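Local coordinates for Rho guanine nucleotide exchange factor 11 (Homo sapiens, PDB 5JHH), which probably switches on Rho-family GTPases by promoting exchange of bound GDP for GTP, through a RhoGEF (DH) domain followed by a PH domain, at residues L46-R51 with E147-P152; T250-I255 with E278-L283; I255-L260 with H273-E278. All coordinates share one frame; numbering follows the deposited sequence.

How the contacts relate
The three contacts come from the two halves of a DH-PH pair. Contact 1 comes first along the chain and joins helices 18-54 and 139-150 within the helical RhoGEF domain. Its centre lies about 42 Å from that of contact 2 and about 40 Å from that of contact 3, across the centre of the chain. Contacts 2 and 3, centres about 8 Å apart, share Ile255 and Glu278; in sequence, contact 3 falls between the outer ends of contact 2. Both use strand 254-263: contact 3 pairs it with strand 269-277, and contact 2 reaches the turn into strand 280-287. These two thus build one PH-domain sheet, while contact 1 belongs to the separate helical domain.

Contact 1: L46-R51 with E147-P152; sequences LIFYQR and EAESHP
Ile47 and Phe48 meet Ala148 and His151 in a mostly apolar helix-to-helix contact, where the long helix 18-54 passes the C-terminal end of helix 139-150 in the all-helical RhoGEF domain. No hydrogen bond crosses it. The backbones come near at Ile47 and Ala148, whose CA atoms are 6.1 Å apart, and a small side chain at that point suits so near an approach. The two branches of Ile47 divide the work. Its CG2, anti to the backbone N, turns to Ala148 and lies 3.9 Å from Ala148 CB. The other branch ends in CD1, which sits over the centre of one face of the His151 imidazole, 3.6 Å from the ring centroid and only 7° off its normal, a CH-pi contact. The Phe48 ring meets the same alanine methyl next to Ile47: Phe48 CE1 touches Ala148 CB at 3.6 Å. At the ring's edge, near its plane, Glu149 CG approaches Phe48 CZ to 4.0 Å, so the glutamate contributes its aliphatic part here. Its carboxylate is engaged elsewhere, Glu149 OE2 accepting from the backbone N of Leu159. Within 147-152, Ser150 OG and Ser150 N both bond to Glu147 O, from the same face of its plane. Helix 159-162 continues the apolar surface, with Leu159 and Leu162 against Phe48, while Gln153 in the following loop touches Ile47.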
loop_
_atom_site.group_PDB
_atom_site.type_symbol
_atom_site.label_atom_id
_atom_site.label_comp_id
_atom_site.label_asym_id
_atom_site.label_seq_id
_atom_site.Cartn_x
_atom_site.Cartn_y
_atom_site.Cartn_z
ATOM N N LEU A 46 -0.559 25.341 6.447
ATOM C CA LEU A 46 -0.029 26.452 7.143
ATOM C C LEU A 46 1.472 26.266 7.368
ATOM O O LEU A 46 2.210 27.198 7.187
ATOM C CB LEU A 46 -0.787 26.639 8.465
ATOM C CG LEU A 46 -0.041 27.387 9.594
ATOM C CD1 LEU A 46 -0.055 28.900 9.345
ATOM C CD2 LEU A 46 -0.592 27.026 10.984
ATOM N N ILE A 47 1.925 25.089 7.791
ATOM C CA ILE A 47 3.327 24.933 8.164
ATOM C C ILE A 47 4.218 24.784 6.922
ATOM O O ILE A 47 5.375 25.216 6.951
ATOM C CB ILE A 47 3.554 23.714 9.076
ATOM C CG1 ILE A 47 2.770 23.837 10.386
ATOM C CG2 ILE A 47 5.026 23.531 9.399
ATOM C CD1 ILE A 47 3.077 25.074 11.192
ATOM N N PHE A 48 3.690 24.195 5.842
ATOM C CA PHE A 48 4.514 23.899 4.694
ATOM C C PHE A 48 4.142 24.734 3.475
ATOM O O PHE A 48 4.917 25.580 3.020
ATOM C CB PHE A 48 4.461 22.412 4.384
ATOM C CG PHE A 48 5.065 21.536 5.470
ATOM C CD1 PHE A 48 6.423 21.345 5.547
ATOM C CD2 PHE A 48 4.275 20.979 6.445
ATOM C CE1 PHE A 48 6.977 20.579 6.553
ATOM C CE2 PHE A 48 4.815 20.154 7.424
ATOM C CZ PHE A 48 6.174 19.987 7.503
ATOM N N TYR A 49 2.968 24.475 2.930
ATOM C CA TYR A 49 2.582 25.005 1.636
ATOM C C TYR A 49 2.652 26.516 1.563
ATOM O O TYR A 49 3.353 27.061 0.710
ATOM C CB TYR A 49 1.166 24.542 1.245
ATOM C CG TYR A 49 0.706 25.153 -0.054
ATOM C CD1 TYR A 49 1.368 24.911 -1.232
ATOM C CD2 TYR A 49 -0.385 26.015 -0.084
ATOM C CE1 TYR A 49 0.963 25.508 -2.438
ATOM C CE2 TYR A 49 -0.812 26.612 -1.256
ATOM C CZ TYR A 49 -0.139 26.347 -2.432
ATOM O OH TYR A 49 -0.589 26.923 -3.570
ATOM N N GLN A 50 1.982 27.183 2.489
ATOM C CA GLN A 50 1.907 28.660 2.468
ATOM C C GLN A 50 3.238 29.307 2.720
ATOM O O GLN A 50 3.552 30.323 2.104
ATOM C CB GLN A 50 0.923 29.200 3.484
ATOM C CG GLN A 50 -0.500 28.746 3.231
ATOM C CD GLN A 50 -1.110 29.307 1.974
ATOM O OE1 GLN A 50 -0.697 30.338 1.468
ATOM N NE2 GLN A 50 -2.095 28.599 1.443
ATOM N N ARG A 51 4.056 28.691 3.562
ATOM C CA ARG A 51 5.387 29.225 3.806
ATOM C C ARG A 51 6.324 28.966 2.632
ATOM O O ARG A 51 7.140 29.824 2.276
ATOM C CB ARG A 51 5.975 28.688 5.085
ATOM C CG ARG A 51 5.232 29.098 6.361
ATOM C CD ARG A 51 5.997 28.645 7.603
ATOM N NE ARG A 51 7.351 29.218 7.569
ATOM C CZ ARG A 51 8.468 28.646 8.034
ATOM N NH1 ARG A 51 8.455 27.432 8.604
ATOM N NH2 ARG A 51 9.623 29.303 7.902
ATOM N N GLU A 147 13.222 23.358 10.324
ATOM C CA GLU A 147 12.465 24.308 11.131
ATOM C C GLU A 147 10.978 23.983 11.080
ATOM O O GLU A 147 10.291 23.971 12.083
ATOM C CB GLU A 147 12.702 25.733 10.604
ATOM C CG GLU A 147 13.216 26.744 11.633
ATOM C CD GLU A 147 14.344 27.655 11.090
ATOM O OE1 GLU A 147 14.038 28.784 10.623
ATOM O OE2 GLU A 147 15.547 27.257 11.133
ATOM N N ALA A 148 10.471 23.725 9.888
ATOM C CA ALA A 148 9.032 23.462 9.716
ATOM C C ALA A 148 8.638 22.204 10.480
ATOM O O ALA A 148 7.637 22.183 11.200
ATOM C CB ALA A 148 8.696 23.298 8.234
ATOM N N GLU A 149 9.473 21.182 10.354
ATOM C CA GLU A 149 9.212 19.895 10.985
ATOM C C GLU A 149 9.413 19.940 12.492
ATOM O O GLU A 149 8.884 19.083 13.209
ATOM C CB GLU A 149 10.056 18.802 10.330
ATOM C CG GLU A 149 9.581 18.500 8.922
ATOM C CD GLU A 149 10.441 17.530 8.166
ATOM O OE1 GLU A 149 11.536 17.218 8.678
ATOM O OE2 GLU A 149 10.025 17.111 7.037
ATOM N N SER A 150 10.048 20.997 12.993
ATOM C CA SER A 150 10.195 21.121 14.446
ATOM C C SER A 150 8.933 21.689 15.093
ATOM O O SER A 150 8.746 21.622 16.283
ATOM C CB SER A 150 11.418 21.994 14.784
ATOM O OG SER A 150 11.052 23.356 14.778
ATOM N N HIS A 151 8.039 22.223 14.293
ATOM C CA HIS A 151 6.813 22.771 14.811
ATOM C C HIS A 151 5.982 21.680 15.481
ATOM O O HIS A 151 5.980 20.557 15.010
ATOM C CB HIS A 151 6.036 23.389 13.661
ATOM C CG HIS A 151 5.172 24.517 14.079
ATOM N ND1 HIS A 151 5.546 25.838 13.929
ATOM C CD2 HIS A 151 3.962 24.527 14.690
ATOM C CE1 HIS A 151 4.583 26.617 14.399
ATOM N NE2 HIS A 151 3.611 25.848 14.867
ATOM N N PRO A 152 5.303 21.997 16.604
ATOM C CA PRO A 152 4.656 20.924 17.383
ATOM C C PRO A 152 3.457 20.389 16.702
ATOM O O PRO A 152 3.118 19.217 16.848
ATOM C CB PRO A 152 4.264 21.599 18.711
ATOM C CG PRO A 152 4.302 23.062 18.412
ATOM C CD PRO A 152 5.408 23.241 17.386
#

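Contact 2: T250-I255 with E278-L283; sequences TTRKMI and EDLLVL
Arg252 and Lys253 meet Glu278, Asp279 and Leu280 in a surface contact rich in charge, and a single backbone hydrogen bond crosses it. Glu278 N donates to Lys253 O at 3.1 Å, but the N-H...O angle of 123° makes this bond weak. Arg252 and Asp279 are modelled as a salt bridge, the carboxylate at the edge of the guanidinium, but Arg252 NH1 and Asp279 OD2 stand too close together, so the pairing of charges is plausible while its details are doubtful. One face of the same guanidinium is covered by Leu280, whose CD1 lies 3.6 Å from Arg252 CZ, offset toward the rim.

The site illustrates how a PH-domain sheet closes one of its turns. Strand 269-277 ends and strand 280-287 begins across Glu278 and Asp279, while residues 250-253 lead into strand 254-263 on the other flank of strand 269-277. Asp279 is also tied by a backbone hydrogen bond to Leu316, beside strand 313-315.

The carbon chain of Lys253 lies against the carboxylate end of Glu278: Lys253 CB is 3.6 Å from Glu278 CD, and Lys253 CD is 3.6 Å from Glu278 OE2. The bend in the lysine at chi3 (70°) leaves its ammonium beyond salt-bridge distance, Lys253 NZ to Glu278 OE2 being 4.3 Å, where attraction would probably persist but be weaker. Ile255 CD1 adds an apolar touch on Glu278 CA at 4.2 Å.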
loop_
_atom_site.group_PDB
_atom_site.type_symbol
_atom_site.label_atom_id
_atom_site.label_comp_id
_atom_site.label_asym_id
_atom_site.label_seq_id
_atom_site.Cartn_x
_atom_site.Cartn_y
_atom_site.Cartn_z
ATOM N N THR A 250 7.495 5.416 -24.489
ATOM C CA THR A 250 6.598 6.466 -24.079
ATOM C C THR A 250 5.177 6.329 -24.611
ATOM O O THR A 250 4.278 6.947 -24.069
ATOM C CB THR A 250 7.188 7.821 -24.500
ATOM O OG1 THR A 250 8.275 8.115 -23.620
ATOM C CG2 THR A 250 6.165 8.976 -24.445
ATOM N N THR A 251 4.958 5.538 -25.657
ATOM C CA THR A 251 3.656 5.549 -26.352
ATOM C C THR A 251 2.804 4.338 -26.016
ATOM O O THR A 251 1.801 4.074 -26.668
ATOM C CB THR A 251 3.868 5.533 -27.864
ATOM O OG1 THR A 251 4.530 4.307 -28.199
ATOM C CG2 THR A 251 4.743 6.778 -28.322
ATOM N N ARG A 252 3.223 3.579 -25.008
ATOM C CA ARG A 252 2.531 2.351 -24.624
ATOM C C ARG A 252 2.279 2.344 -23.143
ATOM O O ARG A 252 2.921 3.055 -22.373
ATOM C CB ARG A 252 3.372 1.121 -24.993
ATOM C CG ARG A 252 3.538 0.946 -26.493
ATOM C CD ARG A 252 4.993 0.725 -26.890
ATOM N NE ARG A 252 5.173 0.656 -28.342
ATOM C CZ ARG A 252 4.598 -0.266 -29.099
ATOM N NH1 ARG A 252 3.795 -1.167 -28.560
ATOM N NH2 ARG A 252 4.812 -0.287 -30.399
ATOM N N LYS A 253 1.354 1.500 -22.735
ATOM C CA LYS A 253 1.118 1.322 -21.338
ATOM C C LYS A 253 1.888 0.113 -20.781
ATOM O O LYS A 253 2.027 -0.902 -21.440
ATOM C CB LYS A 253 -0.379 1.207 -21.081
ATOM C CG LYS A 253 -1.090 2.553 -21.076
ATOM C CD LYS A 253 -2.597 2.379 -21.122
ATOM C CE LYS A 253 -3.119 1.817 -19.815
ATOM N NZ LYS A 253 -4.574 2.105 -19.671
ATOM N N MET A 254 2.394 0.259 -19.565
ATOM C CA MET A 254 3.052 -0.817 -18.880
ATOM C C MET A 254 2.099 -1.544 -17.970
ATOM O O MET A 254 1.371 -0.930 -17.209
ATOM C CB MET A 254 4.175 -0.281 -18.029
ATOM C CG MET A 254 4.959 -1.406 -17.352
ATOM S SD MET A 254 6.605 -0.839 -16.916
ATOM C CE MET A 254 6.239 0.493 -15.795
ATOM N N ILE A 255 2.153 -2.853 -18.009
ATOM C CA ILE A 255 1.363 -3.666 -17.137
ATOM C C ILE A 255 2.179 -4.128 -15.969
ATOM O O ILE A 255 1.684 -4.211 -14.842
ATOM C CB ILE A 255 0.842 -4.887 -17.910
ATOM C CG1 ILE A 255 -0.045 -4.410 -19.087
ATOM C CG2 ILE A 255 0.129 -5.871 -17.003
ATOM C CD1 ILE A 255 -0.883 -5.481 -19.778
ATOM N N GLU A 278 1.386 -3.418 -23.128
ATOM C CA GLU A 278 0.074 -3.865 -23.527
ATOM C C GLU A 278 0.142 -4.841 -24.706
ATOM O O GLU A 278 -0.604 -5.839 -24.783
ATOM C CB GLU A 278 -0.738 -2.670 -23.949
ATOM C CG GLU A 278 -1.389 -1.977 -22.790
ATOM C CD GLU A 278 -2.367 -0.921 -23.274
ATOM O OE1 GLU A 278 -2.049 -0.248 -24.304
ATOM O OE2 GLU A 278 -3.433 -0.778 -22.616
ATOM N N ASP A 279 1.058 -4.553 -25.614
ATOM C CA ASP A 279 1.084 -5.259 -26.887
ATOM C C ASP A 279 2.369 -6.069 -27.065
ATOM O O ASP A 279 2.407 -6.968 -27.891
ATOM C CB ASP A 279 0.914 -4.238 -28.008
ATOM C CG ASP A 279 1.917 -3.071 -27.901
ATOM O OD1 ASP A 279 2.679 -2.941 -26.911
ATOM O OD2 ASP A 279 1.965 -2.260 -28.828
ATOM N N LEU A 280 3.394 -5.752 -26.268
ATOM C CA LEU A 280 4.739 -6.326 -26.397
ATOM C C LEU A 280 5.313 -6.740 -25.057
ATOM O O LEU A 280 5.079 -6.080 -24.063
ATOM C CB LEU A 280 5.720 -5.307 -27.000
ATOM C CG LEU A 280 5.250 -4.657 -28.302
ATOM C CD1 LEU A 280 6.152 -3.517 -28.718
ATOM C CD2 LEU A 280 5.140 -5.720 -29.387
ATOM N N LEU A 281 6.091 -7.819 -25.067
ATOM C CA LEU A 281 7.048 -8.145 -24.014
ATOM C C LEU A 281 8.450 -7.740 -24.477
ATOM O O LEU A 281 8.862 -8.148 -25.553
ATOM C CB LEU A 281 7.040 -9.637 -23.759
ATOM C CG LEU A 281 7.899 -10.137 -22.596
ATOM C CD1 LEU A 281 7.266 -9.680 -21.293
ATOM C CD2 LEU A 281 8.051 -11.665 -22.618
ATOM N N VAL A 282 9.175 -6.931 -23.700
ATOM C CA VAL A 282 10.477 -6.426 -24.155
ATOM C C VAL A 282 11.564 -6.845 -23.183
ATOM O O VAL A 282 11.427 -6.689 -21.965
ATOM C CB VAL A 282 10.520 -4.900 -24.511
ATOM C CG1 VAL A 282 9.147 -4.277 -24.639
ATOM C CG2 VAL A 282 11.369 -4.104 -23.561
ATOM N N LEU A 283 12.617 -7.443 -23.743
ATOM C CA LEU A 283 13.697 -8.025 -22.967
ATOM C C LEU A 283 14.918 -7.110 -23.018
ATOM O O LEU A 283 15.434 -6.784 -24.095
ATOM C CB LEU A 283 14.052 -9.397 -23.510
ATOM C CG LEU A 283 12.878 -10.344 -23.733
ATOM C CD1 LEU A 283 13.313 -11.558 -24.533
ATOM C CD2 LEU A 283 12.291 -10.784 -22.408
#

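Contact 3: I255-L260 with H273-E278; sequences IHEGPL and HVLLLE
Ile255 and His256 both face Leu276, a classic beta bulge in the antiparallel hairpin formed by strands 254-263 and 269-277 of the PH domain. Backbone hydrogen bonds define it. Leu276 O accepts from two successive donors, Ile255 N at 2.8 Å, nearly along the C=O axis, and His256 N at 3.3 Å, in the carbonyl plane on a lone pair. Leu276 N returns a bond to His256 O, completing the hydrogen-bonded pair His256-Leu276. Two residues on, Val274 N bonds to Gly258 O at 2.8 Å and almost straight (170°), whereas the reverse bond from Gly258 N to Val274 O is weak. Between these pairs the CA of Glu257 makes a CA-H...O contact with Val274 O. At the backbone angles of Gly258 a side chain would be jammed against the preceding carbonyl O.

Apolar contacts lie on the face bearing His256 and Val274. Leu260 CD1 meets Val274 CG1 at 3.5 Å, their side chains crossing at about a right angle, and Trp358 of helix 352-368 packs on both. Near the bulge, Ile255 CB lies 4.0 Å from Leu276 CG.

The polar side-chain contact is on the other face, which bears Glu257 and His273. The imidazole, its CG anti to the backbone N (chi1 -173°), presents its edge to the carboxylate, with the two planes 74° apart. Tyr224 OH of helix 189-227 bonds to Glu257 OE1 and the tyrosine also touches His273. An alanine at His273 would probably open a gap beside Tyr224 and deprive the Glu257 carboxylate of its ring neighbour, for His273 CE1 lies only 3.1 Å from Glu257 OE1.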
loop_
_atom_site.group_PDB
_atom_site.type_symbol
_atom_site.label_atom_id
_atom_site.label_comp_id
_atom_site.label_asym_id
_atom_site.label_seq_id
_atom_site.Cartn_x
_atom_site.Cartn_y
_atom_site.Cartn_z
ATOM N N ILE A 255 2.153 -2.853 -18.009
ATOM C CA ILE A 255 1.363 -3.666 -17.137
ATOM C C ILE A 255 2.179 -4.128 -15.969
ATOM O O ILE A 255 1.684 -4.211 -14.842
ATOM C CB ILE A 255 0.842 -4.887 -17.910
ATOM C CG1 ILE A 255 -0.045 -4.410 -19.087
ATOM C CG2 ILE A 255 0.129 -5.871 -17.003
ATOM C CD1 ILE A 255 -0.883 -5.481 -19.778
ATOM N N HIS A 256 3.429 -4.476 -16.236
ATOM C CA HIS A 256 4.269 -5.103 -15.225
ATOM C C HIS A 256 5.709 -4.974 -15.653
ATOM O O HIS A 256 5.975 -4.670 -16.796
ATOM C CB HIS A 256 3.894 -6.567 -15.058
ATOM C CG HIS A 256 4.442 -7.182 -13.823
ATOM N ND1 HIS A 256 5.306 -8.254 -13.844
ATOM C CD2 HIS A 256 4.239 -6.886 -12.522
ATOM C CE1 HIS A 256 5.618 -8.591 -12.603
ATOM N NE2 HIS A 256 4.993 -7.764 -11.782
ATOM N N GLU A 257 6.629 -5.114 -14.711
ATOM C CA GLU A 257 8.050 -5.144 -15.013
ATOM C C GLU A 257 8.786 -5.942 -13.934
ATOM O O GLU A 257 8.243 -6.247 -12.879
ATOM C CB GLU A 257 8.601 -3.726 -15.132
ATOM C CG GLU A 257 8.577 -2.971 -13.832
ATOM C CD GLU A 257 9.400 -1.707 -13.844
ATOM O OE1 GLU A 257 10.264 -1.531 -14.733
ATOM O OE2 GLU A 257 9.221 -0.913 -12.897
ATOM N N GLY A 258 10.016 -6.321 -14.208
ATOM C CA GLY A 258 10.675 -7.192 -13.294
ATOM C C GLY A 258 11.889 -7.883 -13.874
ATOM O O GLY A 258 12.051 -7.996 -15.088
ATOM N N PRO A 259 12.763 -8.334 -12.989
ATOM C CA PRO A 259 13.904 -9.097 -13.398
ATOM C C PRO A 259 13.491 -10.550 -13.688
ATOM O O PRO A 259 12.620 -11.093 -13.018
ATOM C CB PRO A 259 14.824 -9.012 -12.169
ATOM C CG PRO A 259 13.872 -8.916 -11.010
ATOM C CD PRO A 259 12.701 -8.130 -11.530
ATOM N N LEU A 260 14.086 -11.123 -14.721
ATOM C CA LEU A 260 13.880 -12.516 -15.114
ATOM C C LEU A 260 15.211 -13.047 -15.650
ATOM O O LEU A 260 15.999 -12.305 -16.244
ATOM C CB LEU A 260 12.819 -12.606 -16.223
ATOM C CG LEU A 260 11.377 -12.336 -15.778
ATOM C CD1 LEU A 260 10.452 -12.296 -16.978
ATOM C CD2 LEU A 260 10.890 -13.374 -14.775
ATOM N N HIS A 273 16.220 -7.480 -17.437
ATOM C CA HIS A 273 15.081 -6.757 -16.911
ATOM C C HIS A 273 13.973 -6.648 -17.957
ATOM O O HIS A 273 14.205 -6.144 -19.050
ATOM C CB HIS A 273 15.503 -5.368 -16.499
ATOM C CG HIS A 273 14.417 -4.639 -15.799
ATOM N ND1 HIS A 273 13.621 -3.719 -16.436
ATOM C CD2 HIS A 273 13.908 -4.787 -14.557
ATOM C CE1 HIS A 273 12.721 -3.264 -15.591
ATOM N NE2 HIS A 273 12.869 -3.902 -14.446
ATOM N N VAL A 274 12.757 -7.068 -17.622
ATOM C CA VAL A 274 11.748 -7.187 -18.657
ATOM C C VAL A 274 10.482 -6.385 -18.420
ATOM O O VAL A 274 9.955 -6.337 -17.311
ATOM C CB VAL A 274 11.523 -8.663 -19.101
ATOM C CG1 VAL A 274 12.353 -9.642 -18.290
ATOM C CG2 VAL A 274 10.064 -9.041 -19.134
ATOM N N LEU A 275 10.014 -5.738 -19.488
ATOM C CA LEU A 275 8.815 -4.941 -19.437
ATOM C C LEU A 275 7.695 -5.673 -20.085
ATOM O O LEU A 275 7.826 -6.070 -21.215
ATOM C CB LEU A 275 8.972 -3.656 -20.203
ATOM C CG LEU A 275 10.207 -2.826 -19.895
ATOM C CD1 LEU A 275 10.086 -1.497 -20.621
ATOM C CD2 LEU A 275 10.409 -2.648 -18.388
ATOM N N LEU A 276 6.571 -5.808 -19.393
ATOM C CA LEU A 276 5.365 -6.285 -20.005
ATOM C C LEU A 276 4.485 -5.084 -20.341
ATOM O O LEU A 276 3.879 -4.498 -19.473
ATOM C CB LEU A 276 4.635 -7.256 -19.083
ATOM C CG LEU A 276 3.244 -7.620 -19.562
ATOM C CD1 LEU A 276 3.251 -8.053 -21.023
ATOM C CD2 LEU A 276 2.642 -8.693 -18.683
ATOM N N LEU A 277 4.437 -4.734 -21.619
ATOM C CA LEU A 277 3.571 -3.680 -22.099
ATOM C C LEU A 277 2.236 -4.259 -22.586
ATOM O O LEU A 277 1.967 -5.446 -22.434
ATOM C CB LEU A 277 4.253 -2.927 -23.211
ATOM C CG LEU A 277 5.714 -2.603 -22.918
ATOM C CD1 LEU A 277 6.260 -1.694 -24.004
ATOM C CD2 LEU A 277 5.919 -1.969 -21.551
ATOM N N GLU A 278 1.386 -3.418 -23.128
ATOM C CA GLU A 278 0.074 -3.865 -23.527
ATOM C C GLU A 278 0.142 -4.841 -24.706
ATOM O O GLU A 278 -0.604 -5.839 -24.783
ATOM C CB GLU A 278 -0.738 -2.670 -23.949
ATOM C CG GLU A 278 -1.389 -1.977 -22.790
ATOM C CD GLU A 278 -2.367 -0.921 -23.274
ATOM O OE1 GLU A 278 -2.049 -0.248 -24.304
ATOM O OE2 GLU A 278 -3.433 -0.778 -22.616
#